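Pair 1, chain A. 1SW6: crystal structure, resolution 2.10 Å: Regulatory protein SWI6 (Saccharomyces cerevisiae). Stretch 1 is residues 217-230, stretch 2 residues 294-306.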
# COMPACT_ATOMS: atom_id res chain seq x y z
N CYS A 217 -15.63 -3.73 1.63
CA CYS A 217 -14.97 -4.97 1.22
C CYS A 217 -15.78 -6.22 1.56
O CYS A 217 -15.32 -7.35 1.37
CB CYS A 217 -13.58 -5.02 1.85
SG CYS A 217 -12.57 -3.61 1.28
N SER A 218 -17.01 -6.00 2.04
CA SER A 218 -17.93 -7.07 2.42
C SER A 218 -18.27 -7.96 1.22
O SER A 218 -18.24 -9.19 1.31
CB SER A 218 -19.21 -6.43 3.01
OG SER A 218 -20.27 -7.36 3.14
N ALA A 219 -18.58 -7.34 0.08
CA ALA A 219 -18.91 -8.08 -1.14
C ALA A 219 -17.74 -8.93 -1.62
O ALA A 219 -17.91 -10.11 -1.92
CB ALA A 219 -19.34 -7.11 -2.23
N ALA A 220 -16.55 -8.33 -1.67
CA ALA A 220 -15.34 -9.04 -2.11
C ALA A 220 -15.07 -10.29 -1.27
O ALA A 220 -14.80 -11.36 -1.81
CB ALA A 220 -14.13 -8.11 -2.05
N ALA A 221 -15.14 -10.16 0.04
CA ALA A 221 -14.88 -11.30 0.92
C ALA A 221 -15.90 -12.42 0.73
O ALA A 221 -15.55 -13.60 0.80
CB ALA A 221 -14.84 -10.85 2.37
N LYS A 222 -17.16 -12.07 0.51
CA LYS A 222 -18.17 -13.09 0.30
C LYS A 222 -17.79 -13.83 -0.98
O LYS A 222 -17.78 -15.06 -1.04
CB LYS A 222 -19.55 -12.45 0.14
CG LYS A 222 -20.70 -13.42 -0.12
CD LYS A 222 -21.06 -14.20 1.14
CE LYS A 222 -22.45 -14.81 1.04
NZ LYS A 222 -22.60 -15.79 -0.07
N TYR A 223 -17.45 -13.05 -2.00
CA TYR A 223 -17.06 -13.58 -3.30
C TYR A 223 -15.85 -14.50 -3.20
O TYR A 223 -15.84 -15.59 -3.78
CB TYR A 223 -16.75 -12.41 -4.23
CG TYR A 223 -16.21 -12.80 -5.59
CD1 TYR A 223 -17.08 -13.13 -6.63
CD2 TYR A 223 -14.84 -12.77 -5.86
CE1 TYR A 223 -16.60 -13.40 -7.91
CE2 TYR A 223 -14.35 -13.05 -7.13
CZ TYR A 223 -15.25 -13.35 -8.15
OH TYR A 223 -14.78 -13.54 -9.43
N TYR A 224 -14.82 -14.05 -2.48
CA TYR A 224 -13.61 -14.84 -2.32
C TYR A 224 -13.89 -16.18 -1.64
O TYR A 224 -13.43 -17.24 -2.09
CB TYR A 224 -12.57 -14.04 -1.50
CG TYR A 224 -12.01 -12.83 -2.23
CD1 TYR A 224 -11.58 -11.71 -1.53
CD2 TYR A 224 -11.90 -12.81 -3.63
CE1 TYR A 224 -11.05 -10.59 -2.19
CE2 TYR A 224 -11.37 -11.70 -4.31
CZ TYR A 224 -10.95 -10.59 -3.58
OH TYR A 224 -10.47 -9.47 -4.22
N LEU A 225 -14.68 -16.14 -0.57
CA LEU A 225 -15.04 -17.34 0.16
C LEU A 225 -15.77 -18.35 -0.71
O LEU A 225 -15.40 -19.52 -0.75
CB LEU A 225 -15.91 -16.99 1.37
CG LEU A 225 -16.51 -18.18 2.13
CD1 LEU A 225 -15.40 -19.13 2.57
CD2 LEU A 225 -17.28 -17.67 3.34
N ASP A 226 -16.80 -17.90 -1.42
CA ASP A 226 -17.57 -18.82 -2.27
C ASP A 226 -16.76 -19.34 -3.45
O ASP A 226 -16.85 -20.52 -3.78
CB ASP A 226 -18.86 -18.16 -2.77
CG ASP A 226 -19.85 -17.87 -1.65
OD1 ASP A 226 -19.81 -18.58 -0.61
OD2 ASP A 226 -20.67 -16.95 -1.80
N ILE A 227 -15.97 -18.48 -4.09
CA ILE A 227 -15.14 -18.92 -5.21
C ILE A 227 -14.15 -19.98 -4.74
O ILE A 227 -13.90 -20.95 -5.44
CB ILE A 227 -14.34 -17.75 -5.84
CG1 ILE A 227 -15.26 -16.84 -6.66
CG2 ILE A 227 -13.22 -18.29 -6.73
CD1 ILE A 227 -15.98 -17.57 -7.77
N LEU A 228 -13.56 -19.77 -3.56
CA LEU A 228 -12.60 -20.73 -3.02
C LEU A 228 -13.24 -22.11 -2.80
O LEU A 228 -12.67 -23.14 -3.18
CB LEU A 228 -12.02 -20.21 -1.70
CG LEU A 228 -11.06 -21.14 -0.94
CD1 LEU A 228 -10.03 -21.71 -1.90
CD2 LEU A 228 -10.37 -20.39 0.18
N MET A 229 -14.42 -22.14 -2.17
CA MET A 229 -15.10 -23.41 -1.92
C MET A 229 -15.49 -24.08 -3.25
O MET A 229 -15.26 -25.28 -3.44
CB MET A 229 -16.33 -23.19 -1.04
CG MET A 229 -16.01 -22.74 0.38
SD MET A 229 -14.93 -23.90 1.28
CE MET A 229 -16.07 -25.29 1.47
N GLY A 230 -16.07 -23.32 -4.17
CA GLY A 230 -16.43 -23.88 -5.46
C GLY A 230 -15.22 -24.43 -6.20
O GLY A 230 -15.28 -25.51 -6.81
N GLY A 294 -19.74 -8.91 13.53
CA GLY A 294 -21.17 -8.62 13.45
C GLY A 294 -21.79 -8.79 12.08
O GLY A 294 -23.01 -8.94 11.97
N ASN A 295 -20.97 -8.74 11.03
CA ASN A 295 -21.46 -8.90 9.66
C ASN A 295 -22.12 -10.28 9.53
O ASN A 295 -21.44 -11.29 9.33
CB ASN A 295 -20.29 -8.73 8.69
CG ASN A 295 -20.62 -9.17 7.27
OD1 ASN A 295 -21.70 -8.87 6.74
ND2 ASN A 295 -19.68 -9.87 6.64
N ILE A 296 -23.44 -10.31 9.64
CA ILE A 296 -24.20 -11.55 9.57
C ILE A 296 -24.09 -12.30 8.24
O ILE A 296 -24.19 -13.54 8.21
CB ILE A 296 -25.70 -11.30 9.86
CG1 ILE A 296 -26.46 -12.63 9.91
CG2 ILE A 296 -26.29 -10.41 8.77
CD1 ILE A 296 -27.92 -12.51 10.28
N SER A 297 -23.91 -11.57 7.16
CA SER A 297 -23.80 -12.18 5.84
C SER A 297 -22.75 -13.30 5.77
O SER A 297 -23.08 -14.42 5.40
CB SER A 297 -23.47 -11.10 4.80
OG SER A 297 -23.12 -11.69 3.56
N ILE A 298 -21.51 -12.99 6.13
CA ILE A 298 -20.45 -13.98 6.06
C ILE A 298 -20.51 -14.99 7.22
O ILE A 298 -19.99 -16.10 7.11
CB ILE A 298 -19.06 -13.28 5.97
CG1 ILE A 298 -18.04 -14.24 5.36
CG2 ILE A 298 -18.61 -12.79 7.33
CD1 ILE A 298 -16.81 -13.54 4.84
N VAL A 299 -21.17 -14.63 8.31
CA VAL A 299 -21.33 -15.55 9.44
C VAL A 299 -22.21 -16.72 8.98
O VAL A 299 -21.88 -17.88 9.22
CB VAL A 299 -22.03 -14.87 10.64
CG1 VAL A 299 -22.40 -15.93 11.68
CG2 VAL A 299 -21.13 -13.82 11.24
N ASP A 300 -23.32 -16.40 8.33
CA ASP A 300 -24.24 -17.43 7.84
C ASP A 300 -23.61 -18.27 6.75
O ASP A 300 -23.80 -19.48 6.72
CB ASP A 300 -25.53 -16.79 7.33
CG ASP A 300 -26.42 -16.27 8.45
OD1 ASP A 300 -27.46 -15.65 8.14
OD2 ASP A 300 -26.09 -16.48 9.65
N ALA A 301 -22.86 -17.64 5.85
CA ALA A 301 -22.21 -18.40 4.77
C ALA A 301 -21.28 -19.46 5.39
O ALA A 301 -21.31 -20.63 4.98
CB ALA A 301 -21.43 -17.47 3.88
N LEU A 302 -20.48 -19.05 6.36
CA LEU A 302 -19.55 -19.96 7.04
C LEU A 302 -20.27 -21.07 7.80
O LEU A 302 -19.81 -22.21 7.82
CB LEU A 302 -18.66 -19.21 8.02
CG LEU A 302 -17.47 -18.41 7.50
CD1 LEU A 302 -16.85 -17.67 8.67
CD2 LEU A 302 -16.46 -19.34 6.82
N LEU A 303 -21.37 -20.72 8.45
CA LEU A 303 -22.13 -21.70 9.21
C LEU A 303 -22.70 -22.74 8.26
O LEU A 303 -22.68 -23.94 8.55
CB LEU A 303 -23.25 -21.02 10.00
CG LEU A 303 -22.80 -20.31 11.30
CD1 LEU A 303 -23.96 -19.50 11.87
CD2 LEU A 303 -22.32 -21.35 12.32
N ASP A 304 -23.18 -22.27 7.11
CA ASP A 304 -23.75 -23.17 6.11
C ASP A 304 -22.70 -24.10 5.50
O ASP A 304 -23.05 -25.14 4.94
CB ASP A 304 -24.46 -22.38 5.01
CG ASP A 304 -25.76 -21.75 5.49
OD1 ASP A 304 -26.14 -21.98 6.65
OD2 ASP A 304 -26.40 -21.02 4.70
N TYR A 305 -21.43 -23.73 5.61
CA TYR A 305 -20.38 -24.57 5.07
C TYR A 305 -19.97 -25.57 6.16
O TYR A 305 -19.13 -26.45 5.93
CB TYR A 305 -19.18 -23.74 4.61
CG TYR A 305 -19.34 -23.08 3.23
CD1 TYR A 305 -19.00 -21.74 3.04
CD2 TYR A 305 -19.81 -23.80 2.13
CE1 TYR A 305 -19.13 -21.12 1.77
CE2 TYR A 305 -19.94 -23.21 0.87
CZ TYR A 305 -19.59 -21.86 0.70
OH TYR A 305 -19.73 -21.26 -0.54
N GLY A 306 -20.57 -25.42 7.34
CA GLY A 306 -20.27 -26.32 8.43
C GLY A 306 -19.34 -25.82 9.52
O GLY A 306 -18.92 -26.61 10.37
O HOH W 1 -18.90 -10.79 3.61
O HOH W 2 -19.32 -21.81 -3.30

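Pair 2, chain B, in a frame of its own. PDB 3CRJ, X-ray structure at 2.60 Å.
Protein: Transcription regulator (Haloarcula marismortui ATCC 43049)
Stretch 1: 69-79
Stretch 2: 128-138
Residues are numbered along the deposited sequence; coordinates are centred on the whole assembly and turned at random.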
# COMPACT_ATOMS: atom_id res chain seq x y z
N LEU B 69 9.11 -7.68 -14.56
CA LEU B 69 8.98 -8.24 -13.22
C LEU B 69 7.84 -9.25 -13.15
O LEU B 69 7.93 -10.25 -12.44
CB LEU B 69 8.80 -7.16 -12.15
CG LEU B 69 9.88 -6.10 -11.98
CD1 LEU B 69 9.56 -5.14 -10.82
CD2 LEU B 69 11.26 -6.72 -11.77
N LEU B 70 6.77 -9.01 -13.90
CA LEU B 70 5.66 -9.96 -13.91
C LEU B 70 6.09 -11.30 -14.52
O LEU B 70 5.71 -12.34 -14.02
CB LEU B 70 4.43 -9.37 -14.63
CG LEU B 70 3.14 -10.21 -14.64
CD1 LEU B 70 2.71 -10.48 -13.21
CD2 LEU B 70 2.01 -9.57 -15.46
N GLU B 71 6.89 -11.26 -15.58
CA GLU B 71 7.35 -12.49 -16.26
C GLU B 71 8.25 -13.30 -15.33
O GLU B 71 8.13 -14.53 -15.25
CB GLU B 71 8.13 -12.18 -17.54
CG GLU B 71 7.34 -11.62 -18.70
CD GLU B 71 8.23 -11.29 -19.89
OE1 GLU B 71 8.52 -10.08 -20.12
OE2 GLU B 71 8.68 -12.23 -20.61
N ARG B 72 9.17 -12.60 -14.67
CA ARG B 72 10.03 -13.19 -13.66
C ARG B 72 9.16 -13.90 -12.60
O ARG B 72 9.45 -15.03 -12.19
CB ARG B 72 10.90 -12.11 -13.01
CG ARG B 72 12.37 -12.01 -13.45
CD ARG B 72 13.20 -11.87 -12.15
NE ARG B 72 14.47 -11.14 -12.24
CZ ARG B 72 15.01 -10.47 -11.22
NH1 ARG B 72 14.38 -10.44 -10.05
NH2 ARG B 72 16.16 -9.81 -11.36
N PHE B 73 8.09 -13.23 -12.18
CA PHE B 73 7.21 -13.80 -11.18
C PHE B 73 6.46 -15.02 -11.74
O PHE B 73 6.43 -16.08 -11.11
CB PHE B 73 6.22 -12.76 -10.65
CG PHE B 73 5.23 -13.31 -9.69
CD1 PHE B 73 5.59 -13.60 -8.38
CD2 PHE B 73 3.92 -13.55 -10.08
CE1 PHE B 73 4.67 -14.11 -7.48
CE2 PHE B 73 2.99 -14.07 -9.18
CZ PHE B 73 3.38 -14.35 -7.88
N VAL B 74 5.90 -14.85 -12.94
CA VAL B 74 5.21 -15.91 -13.66
C VAL B 74 6.09 -17.16 -13.82
O VAL B 74 5.64 -18.28 -13.56
CB VAL B 74 4.66 -15.39 -15.03
CG1 VAL B 74 4.41 -16.54 -16.04
CG2 VAL B 74 3.40 -14.55 -14.82
N ASP B 75 7.35 -16.95 -14.21
CA ASP B 75 8.34 -18.02 -14.31
C ASP B 75 8.43 -18.85 -13.05
O ASP B 75 8.30 -20.08 -13.10
CB ASP B 75 9.72 -17.45 -14.61
CG ASP B 75 9.99 -17.29 -16.09
OD1 ASP B 75 9.11 -17.67 -16.91
OD2 ASP B 75 11.08 -16.78 -16.43
N SER B 76 8.65 -18.18 -11.92
CA SER B 76 8.90 -18.86 -10.65
C SER B 76 7.70 -19.69 -10.20
O SER B 76 7.88 -20.75 -9.60
CB SER B 76 9.29 -17.86 -9.57
OG SER B 76 8.21 -16.96 -9.33
N ILE B 77 6.49 -19.20 -10.49
CA ILE B 77 5.25 -19.95 -10.26
C ILE B 77 5.11 -21.19 -11.15
O ILE B 77 4.70 -22.25 -10.67
CB ILE B 77 3.99 -19.05 -10.40
CG1 ILE B 77 4.04 -17.86 -9.43
CG2 ILE B 77 2.71 -19.87 -10.21
CD1 ILE B 77 4.15 -18.23 -7.92
N HIS B 78 5.48 -21.08 -12.43
CA HIS B 78 5.53 -22.25 -13.31
C HIS B 78 6.46 -23.31 -12.71
O HIS B 78 6.38 -24.47 -13.08
CB HIS B 78 5.99 -21.91 -14.73
CG HIS B 78 5.02 -21.08 -15.52
ND1 HIS B 78 3.69 -20.95 -15.17
CD2 HIS B 78 5.18 -20.37 -16.66
CE1 HIS B 78 3.08 -20.18 -16.05
NE2 HIS B 78 3.96 -19.82 -16.97
N ASP B 79 7.33 -22.89 -11.80
CA ASP B 79 8.23 -23.82 -11.12
C ASP B 79 7.48 -24.68 -10.14
O ASP B 79 7.85 -25.83 -9.93
CB ASP B 79 9.33 -23.08 -10.35
CG ASP B 79 10.57 -22.83 -11.19
OD1 ASP B 79 10.66 -23.33 -12.34
OD2 ASP B 79 11.47 -22.12 -10.68
N ARG B 128 -2.55 -3.47 -12.59
CA ARG B 128 -3.81 -4.21 -12.57
C ARG B 128 -3.55 -5.61 -13.15
O ARG B 128 -4.07 -6.63 -12.68
CB ARG B 128 -4.88 -3.47 -13.36
CG ARG B 128 -6.19 -4.26 -13.52
CD ARG B 128 -7.28 -3.47 -14.24
NE ARG B 128 -7.96 -2.48 -13.38
CZ ARG B 128 -7.63 -1.19 -13.30
NH1 ARG B 128 -8.33 -0.38 -12.51
NH2 ARG B 128 -6.61 -0.71 -14.00
N GLN B 129 -2.69 -5.64 -14.15
CA GLN B 129 -2.32 -6.87 -14.80
C GLN B 129 -1.70 -7.84 -13.79
O GLN B 129 -2.10 -9.00 -13.70
CB GLN B 129 -1.33 -6.57 -15.93
CG GLN B 129 -1.50 -7.45 -17.14
CD GLN B 129 -0.62 -7.01 -18.31
OE1 GLN B 129 -0.32 -5.82 -18.49
NE2 GLN B 129 -0.22 -7.98 -19.11
N ASN B 130 -0.73 -7.33 -13.04
CA ASN B 130 -0.06 -8.10 -12.00
C ASN B 130 -1.12 -8.59 -11.05
O ASN B 130 -1.28 -9.79 -10.85
CB ASN B 130 0.94 -7.20 -11.28
CG ASN B 130 1.96 -7.99 -10.46
OD1 ASN B 130 3.17 -7.94 -10.78
ND2 ASN B 130 1.51 -8.65 -9.38
N ASP B 131 -1.90 -7.66 -10.51
CA ASP B 131 -2.96 -8.02 -9.60
C ASP B 131 -3.86 -9.13 -10.17
O ASP B 131 -4.07 -10.12 -9.47
CB ASP B 131 -3.77 -6.79 -9.24
CG ASP B 131 -4.74 -7.04 -8.12
OD1 ASP B 131 -4.33 -7.45 -7.00
OD2 ASP B 131 -5.93 -6.80 -8.36
N GLU B 132 -4.36 -9.00 -11.42
CA GLU B 132 -5.22 -10.05 -12.03
C GLU B 132 -4.56 -11.42 -12.07
O GLU B 132 -5.22 -12.45 -11.85
CB GLU B 132 -5.68 -9.71 -13.46
CG GLU B 132 -6.55 -8.49 -13.64
CD GLU B 132 -7.97 -8.59 -13.07
OE1 GLU B 132 -8.20 -9.31 -12.06
OE2 GLU B 132 -8.86 -7.88 -13.61
N TYR B 133 -3.26 -11.44 -12.35
CA TYR B 133 -2.54 -12.68 -12.48
C TYR B 133 -2.50 -13.41 -11.14
O TYR B 133 -2.72 -14.63 -11.07
CB TYR B 133 -1.10 -12.45 -12.96
CG TYR B 133 -0.37 -13.75 -13.13
CD1 TYR B 133 -0.56 -14.54 -14.27
CD2 TYR B 133 0.48 -14.24 -12.12
CE1 TYR B 133 0.09 -15.76 -14.43
CE2 TYR B 133 1.14 -15.48 -12.26
CZ TYR B 133 0.93 -16.22 -13.42
OH TYR B 133 1.60 -17.42 -13.61
N VAL B 134 -2.24 -12.63 -10.09
CA VAL B 134 -2.17 -13.17 -8.74
C VAL B 134 -3.54 -13.66 -8.35
O VAL B 134 -3.70 -14.80 -7.95
CB VAL B 134 -1.60 -12.14 -7.74
CG1 VAL B 134 -1.75 -12.63 -6.29
CG2 VAL B 134 -0.12 -11.84 -8.07
N ARG B 135 -4.54 -12.80 -8.51
CA ARG B 135 -5.94 -13.17 -8.33
C ARG B 135 -6.31 -14.50 -9.05
O ARG B 135 -6.85 -15.42 -8.42
CB ARG B 135 -6.80 -12.01 -8.82
CG ARG B 135 -8.27 -12.07 -8.49
CD ARG B 135 -9.03 -11.02 -9.31
NE ARG B 135 -10.37 -11.49 -9.71
CZ ARG B 135 -10.81 -11.60 -10.96
NH1 ARG B 135 -10.05 -11.27 -12.01
NH2 ARG B 135 -12.04 -12.05 -11.17
N TYR B 136 -6.02 -14.61 -10.34
CA TYR B 136 -6.26 -15.84 -11.07
C TYR B 136 -5.59 -17.03 -10.39
O TYR B 136 -6.23 -18.04 -10.15
CB TYR B 136 -5.86 -15.74 -12.54
CG TYR B 136 -6.05 -17.04 -13.34
CD1 TYR B 136 -7.14 -17.21 -14.19
CD2 TYR B 136 -5.13 -18.08 -13.25
CE1 TYR B 136 -7.30 -18.40 -14.93
CE2 TYR B 136 -5.27 -19.27 -13.96
CZ TYR B 136 -6.35 -19.44 -14.81
OH TYR B 136 -6.47 -20.64 -15.52
N MSE B 137 -4.31 -16.95 -10.08
CA MSE B 137 -3.63 -18.12 -9.52
C MSE B 137 -4.07 -18.45 -8.09
O MSE B 137 -4.03 -19.60 -7.69
CB MSE B 137 -2.13 -17.96 -9.58
CG MSE B 137 -1.65 -16.87 -8.69
SE MSE B 137 0.26 -16.87 -8.53
CE MSE B 137 0.26 -16.53 -6.64
N LEU B 138 -4.50 -17.45 -7.34
CA LEU B 138 -4.99 -17.67 -5.99
C LEU B 138 -6.41 -18.24 -5.96
O LEU B 138 -6.66 -19.27 -5.32
CB LEU B 138 -4.94 -16.38 -5.18
CG LEU B 138 -3.56 -16.07 -4.59
CD1 LEU B 138 -3.63 -14.75 -3.85
CD2 LEU B 138 -3.10 -17.18 -3.69

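The sharpest difference lies in where the tyrosine sits and how its hydroxyl is used. In pair 1, Tyr A305 lies just beyond the helix of its stretch and donates a hydrogen bond from OH to OD1 of Asp A226 at 2.7 Å. In pair 2, Tyr B133 lies within its helix, one turn earlier by superposition, where it matches Ala A301; no hydrogen bond crosses between the stretches there. The position matching Tyr A305 is Met B137, a selenomethionine, and the one matching Asp A226 is Val B74.

The frame beneath these differences is nearly the same. Two helices run almost parallel, at 10° in pair 1 and 11° in pair 2, with axes approaching to 10.3 and 10.9 Å. Fourteen central residues superpose on N, CA and C with an RMSD of 0.5 Å. The closest register pairs also match: CA of Lys A222 to CA of Ile A298, and CA of Leu B70 to CA of Asn B130, are both 6.3 Å apart.

Asp A226 and Val B74 show how one position can serve two chemistries. Their side-chain centres fall 0.7 Å apart, and both CB atoms point sideways, yet each side chain meets a tyrosine from a different position. Asp A226 OD1 lies at the edge of the Tyr A305 ring, while its OD2 accepts from NZ of Lys A222 at 2.8 Å in a salt bridge, so the carboxylate joins both groups. Val B74 instead places CG2 over a face of Tyr B133, 3.5 Å from the ring centroid and 20° off the normal, a CH-pi contact.

Pair 1 covers a face of its tyrosine with a different residue: CG of Met A229 lies 3.8 Å from the Tyr A305 ring centroid, 16° off the normal, while Asp A226 OD1 lies at the ring edge. The match of Met A229, Ile B77, sends CG1 to within 4.0 Å of SE of Met B137.

The next matched pair is Leu A225 and Phe B73, both pointing toward the other helix. CD2 of Leu A225 reaches CD2 of Leu A302 at 3.9 Å and CB of the small Ala A301 at 4.2 Å. In pair 2, CE2 of Phe B73 meets CE2 of Tyr B133 at 3.9 Å, at the edge of the tyrosine ring, and CG2 of Val B134 at 4.0 Å. Tyr B133 sits as a knob among Leu B70, Phe B73, Val B74 and Ile B77.

Water supplements pair 1: one molecule donates to O of Asp A226 and OH of Tyr A305, both at 2.8 Å.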